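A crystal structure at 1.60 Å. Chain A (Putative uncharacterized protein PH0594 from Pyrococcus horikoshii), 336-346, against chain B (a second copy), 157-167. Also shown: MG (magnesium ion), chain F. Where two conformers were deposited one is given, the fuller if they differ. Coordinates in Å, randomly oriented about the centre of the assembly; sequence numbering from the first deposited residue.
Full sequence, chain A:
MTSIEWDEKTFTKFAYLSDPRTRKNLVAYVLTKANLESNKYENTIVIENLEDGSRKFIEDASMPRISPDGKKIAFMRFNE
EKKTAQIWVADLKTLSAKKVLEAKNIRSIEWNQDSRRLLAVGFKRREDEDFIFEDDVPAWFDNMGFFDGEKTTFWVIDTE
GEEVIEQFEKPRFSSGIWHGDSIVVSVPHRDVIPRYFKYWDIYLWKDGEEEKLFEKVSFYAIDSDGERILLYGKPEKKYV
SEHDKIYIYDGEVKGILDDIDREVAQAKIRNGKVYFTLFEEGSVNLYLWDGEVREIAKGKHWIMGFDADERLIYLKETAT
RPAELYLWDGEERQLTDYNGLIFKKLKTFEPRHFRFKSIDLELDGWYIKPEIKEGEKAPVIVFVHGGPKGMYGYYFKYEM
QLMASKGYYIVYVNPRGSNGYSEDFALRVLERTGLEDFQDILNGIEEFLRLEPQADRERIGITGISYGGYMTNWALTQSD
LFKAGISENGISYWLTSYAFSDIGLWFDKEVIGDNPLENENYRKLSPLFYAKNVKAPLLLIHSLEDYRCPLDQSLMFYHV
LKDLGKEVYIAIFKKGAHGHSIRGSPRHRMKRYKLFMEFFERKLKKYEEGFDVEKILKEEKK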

# COMPACT_ATOMS: atom_id res chain seq x y z
N THR A 336 -34.69 19.33 -22.20
CA THR A 336 -33.99 18.01 -21.97
C THR A 336 -35.08 16.94 -21.89
O THR A 336 -36.24 17.19 -21.48
CB THR A 336 -33.09 17.96 -20.76
OG1 THR A 336 -33.86 18.02 -19.53
CG2 THR A 336 -32.01 19.03 -20.70
N ASP A 337 -34.68 15.68 -22.12
CA ASP A 337 -35.54 14.58 -21.99
C ASP A 337 -34.72 13.34 -21.48
O ASP A 337 -34.73 12.25 -22.08
CB ASP A 337 -36.21 14.19 -23.29
CG ASP A 337 -37.37 13.24 -23.08
OD1 ASP A 337 -37.94 13.18 -21.99
OD2 ASP A 337 -37.68 12.53 -24.06
N TYR A 338 -33.95 13.56 -20.42
CA TYR A 338 -33.04 12.53 -19.91
C TYR A 338 -33.70 11.22 -19.57
O TYR A 338 -33.16 10.18 -19.92
CB TYR A 338 -32.27 12.98 -18.67
CG TYR A 338 -31.08 13.85 -18.98
CD1 TYR A 338 -31.20 15.21 -19.11
CD2 TYR A 338 -29.86 13.30 -19.26
CE1 TYR A 338 -30.14 16.04 -19.42
CE2 TYR A 338 -28.80 14.11 -19.65
CZ TYR A 338 -28.93 15.47 -19.67
OH TYR A 338 -27.88 16.23 -20.04
N ASN A 339 -34.92 11.27 -18.98
CA ASN A 339 -35.60 10.05 -18.55
C ASN A 339 -36.68 9.53 -19.48
O ASN A 339 -37.45 8.66 -19.15
CB ASN A 339 -36.10 10.17 -17.11
CG ASN A 339 -34.98 10.42 -16.10
OD1 ASN A 339 -34.05 9.65 -16.09
ND2 ASN A 339 -35.07 11.50 -15.31
N GLY A 340 -36.73 10.18 -20.66
CA GLY A 340 -37.76 9.86 -21.65
C GLY A 340 -37.76 8.42 -22.11
O GLY A 340 -38.85 7.84 -22.30
N LEU A 341 -36.59 7.83 -22.28
CA LEU A 341 -36.54 6.45 -22.74
C LEU A 341 -36.89 5.49 -21.66
O LEU A 341 -37.58 4.49 -21.92
CB LEU A 341 -35.20 6.12 -23.41
CG LEU A 341 -34.75 7.01 -24.60
CD1 LEU A 341 -33.43 6.56 -25.19
CD2 LEU A 341 -35.84 7.00 -25.68
N ILE A 342 -36.43 5.72 -20.43
CA ILE A 342 -36.87 4.95 -19.29
C ILE A 342 -38.38 4.97 -19.13
O ILE A 342 -39.05 3.89 -18.92
CB ILE A 342 -36.18 5.38 -17.99
CG1 ILE A 342 -34.71 4.95 -18.07
CG2 ILE A 342 -36.87 4.73 -16.78
CD1 ILE A 342 -34.53 3.42 -17.84
N PHE A 343 -38.94 6.13 -19.17
CA PHE A 343 -40.34 6.22 -18.88
C PHE A 343 -41.26 5.68 -19.95
O PHE A 343 -42.44 5.41 -19.63
CB PHE A 343 -40.76 7.56 -18.33
CG PHE A 343 -40.37 7.71 -16.86
CD1 PHE A 343 -39.24 8.39 -16.49
CD2 PHE A 343 -41.19 7.20 -15.86
CE1 PHE A 343 -38.88 8.52 -15.15
CE2 PHE A 343 -40.84 7.36 -14.49
CZ PHE A 343 -39.68 7.99 -14.14
N LYS A 344 -40.78 5.54 -21.20
CA LYS A 344 -41.51 4.80 -22.21
C LYS A 344 -41.75 3.36 -21.81
O LYS A 344 -42.63 2.72 -22.35
CB LYS A 344 -40.76 4.86 -23.56
CG LYS A 344 -41.10 6.15 -24.28
N LYS A 345 -40.94 2.79 -20.91
CA LYS A 345 -41.05 1.40 -20.52
C LYS A 345 -41.57 1.19 -19.10
O LYS A 345 -41.77 0.07 -18.66
CB LYS A 345 -39.67 0.70 -20.63
CG LYS A 345 -39.13 0.60 -22.06
CD LYS A 345 -37.67 0.14 -22.11
CE LYS A 345 -36.86 0.80 -23.26
NZ LYS A 345 -37.25 0.43 -24.64
N LEU A 346 -41.75 2.24 -18.33
CA LEU A 346 -42.04 2.14 -16.98
C LEU A 346 -43.37 2.83 -16.78
O LEU A 346 -43.53 4.06 -17.02
CB LEU A 346 -40.96 2.91 -16.16
CG LEU A 346 -40.91 2.72 -14.70
CD1 LEU A 346 -40.76 1.24 -14.35
CD2 LEU A 346 -39.78 3.54 -14.03
N ILE B 157 -28.09 1.02 -24.56
CA ILE B 157 -27.65 2.05 -23.62
C ILE B 157 -28.09 3.41 -24.07
O ILE B 157 -27.81 3.87 -25.20
CB ILE B 157 -26.12 2.04 -23.45
CG1 ILE B 157 -25.58 0.68 -23.00
CG2 ILE B 157 -25.60 3.11 -22.42
CD1 ILE B 157 -24.11 0.50 -23.34
N ASP B 158 -28.79 4.13 -23.19
CA ASP B 158 -29.11 5.53 -23.38
C ASP B 158 -27.90 6.35 -22.94
O ASP B 158 -27.56 6.33 -21.76
CB ASP B 158 -30.33 5.96 -22.61
CG ASP B 158 -30.54 7.43 -22.67
OD1 ASP B 158 -30.02 8.09 -23.65
OD2 ASP B 158 -31.26 8.02 -21.81
N THR B 159 -27.23 7.01 -23.92
CA THR B 159 -26.02 7.79 -23.54
C THR B 159 -26.37 9.12 -22.81
O THR B 159 -25.46 9.69 -22.16
CB THR B 159 -25.08 8.07 -24.73
OG1 THR B 159 -25.80 8.89 -25.64
CG2 THR B 159 -24.53 6.81 -25.39
N GLU B 160 -27.62 9.56 -22.86
CA GLU B 160 -28.01 10.84 -22.21
C GLU B 160 -28.20 10.51 -20.68
O GLU B 160 -27.45 10.99 -19.86
CB GLU B 160 -29.29 11.42 -22.83
CG GLU B 160 -29.02 12.01 -24.18
CD GLU B 160 -30.12 12.93 -24.64
OE1 GLU B 160 -30.84 13.55 -23.84
OE2 GLU B 160 -30.27 12.98 -25.86
N GLY B 161 -29.19 9.70 -20.38
CA GLY B 161 -29.45 9.26 -19.00
C GLY B 161 -28.46 8.26 -18.45
O GLY B 161 -28.45 8.08 -17.23
N GLU B 162 -27.69 7.61 -19.29
CA GLU B 162 -26.58 6.75 -18.91
C GLU B 162 -27.06 5.45 -18.25
O GLU B 162 -26.66 5.09 -17.08
CB GLU B 162 -25.59 7.50 -18.02
CG GLU B 162 -25.10 8.78 -18.65
CD GLU B 162 -23.95 9.46 -17.85
OE1 GLU B 162 -23.26 8.74 -17.06
OE2 GLU B 162 -23.83 10.66 -18.09
N GLU B 163 -27.97 4.80 -18.94
CA GLU B 163 -28.68 3.59 -18.39
C GLU B 163 -28.86 2.57 -19.49
O GLU B 163 -29.17 2.91 -20.66
CB GLU B 163 -30.10 3.87 -17.88
CG GLU B 163 -30.07 4.53 -16.59
CD GLU B 163 -29.48 3.67 -15.53
OE1 GLU B 163 -29.71 2.43 -15.31
OE2 GLU B 163 -28.69 4.24 -14.89
N VAL B 164 -28.80 1.31 -19.06
CA VAL B 164 -29.13 0.18 -19.93
C VAL B 164 -30.68 0.23 -19.87
O VAL B 164 -31.32 0.06 -18.76
CB VAL B 164 -28.57 -1.14 -19.38
CG1 VAL B 164 -29.28 -2.31 -20.15
CG2 VAL B 164 -27.03 -1.23 -19.42
N ILE B 165 -31.30 0.40 -21.01
CA ILE B 165 -32.74 0.51 -21.14
C ILE B 165 -33.40 -0.80 -21.65
O ILE B 165 -34.61 -0.99 -21.48
CB ILE B 165 -33.20 1.72 -21.89
CG1 ILE B 165 -32.81 1.67 -23.31
CG2 ILE B 165 -32.80 3.05 -21.15
CD1 ILE B 165 -33.27 2.92 -24.08
N GLU B 166 -32.62 -1.68 -22.28
CA GLU B 166 -33.11 -3.00 -22.64
C GLU B 166 -31.93 -3.89 -22.61
O GLU B 166 -30.80 -3.49 -22.93
CB GLU B 166 -33.56 -2.99 -24.10
CG GLU B 166 -34.64 -2.06 -24.51
CD GLU B 166 -36.02 -2.63 -24.34
OE1 GLU B 166 -36.97 -1.91 -24.72
OE2 GLU B 166 -36.16 -3.75 -23.78
N GLN B 167 -32.18 -5.13 -22.25
CA GLN B 167 -31.12 -6.11 -22.28
C GLN B 167 -31.68 -7.48 -22.56
O GLN B 167 -32.86 -7.78 -22.19
CB GLN B 167 -30.38 -6.15 -21.00
CG GLN B 167 -31.11 -6.55 -19.78
CD GLN B 167 -30.28 -6.15 -18.59
OE1 GLN B 167 -29.26 -6.81 -18.27
NE2 GLN B 167 -30.63 -4.99 -17.98
MG MG F . -21.57 9.14 -16.01
O HOH W 1 -32.52 15.43 -23.70
O HOH W 2 -21.73 11.10 -16.63
O HOH W 3 -21.50 7.13 -15.44
O HOH W 4 -19.88 9.58 -15.01
O HOH W 5 -22.68 9.39 -14.25

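The contact sets a turn and short helix of chain A against a strand hairpin of chain B, burying 515 Å² in all. At Asp A337 the link is indirect: one water accepts from Asp A337 N at 2.7 Å and donates to Glu B160 OE1 at 2.5 Å, so the carboxylate reaches the start of the turn without touching it.

At Tyr A338 the backbones come close, Tyr A338 CA lying 4.9 Å from Gly B161 CA. The ring turns its edge to the chain B loop, with Tyr A338 CD2 3.4 Å from Glu B160 O and 3.8 Å from Gly B161 N. Glycine suits this spot, because a CB there would lie 2.9 Å from Tyr A338 O, a clash. Asp B158 keeps the loop in shape: Asp B158 OD1 accepts from Glu B160 N (2.9 Å) and, weakly, Asp B158 OD2 accepts from Gly B161 N (3.0 Å).

After the type I turn from Asp A337 to Gly A340, the helix presents its hydrocarbon. Leu A341 points toward chain B, its CB 3.8 Å from Ile B165 CD1, while its CD1 packs 3.9 Å from Asp B158 CG. Ile A342 starts sideways but brings its end nearer, placing CD1 3.8 Å from Ile B165 CG2. Ile B165 thus offers one branch to each neighbour, and with 80 Å² covered it is the most heavily covered residue of either stretch.

Lys A345 closes the contact. The far end of its chain reaches across to the strand, Lys A345 CD 3.3 Å from Ile B165 O and Lys A345 CE 4.0 Å from Ile B165 CB, and its amine ends in a salt bridge, Lys A345 NZ donating to Glu B166 OE1 at a very short 2.4 Å. Lysine suits the place because its methylenes can pass Ile B165, beside both its carbonyl and its CB, and still carry the charge to Glu B166.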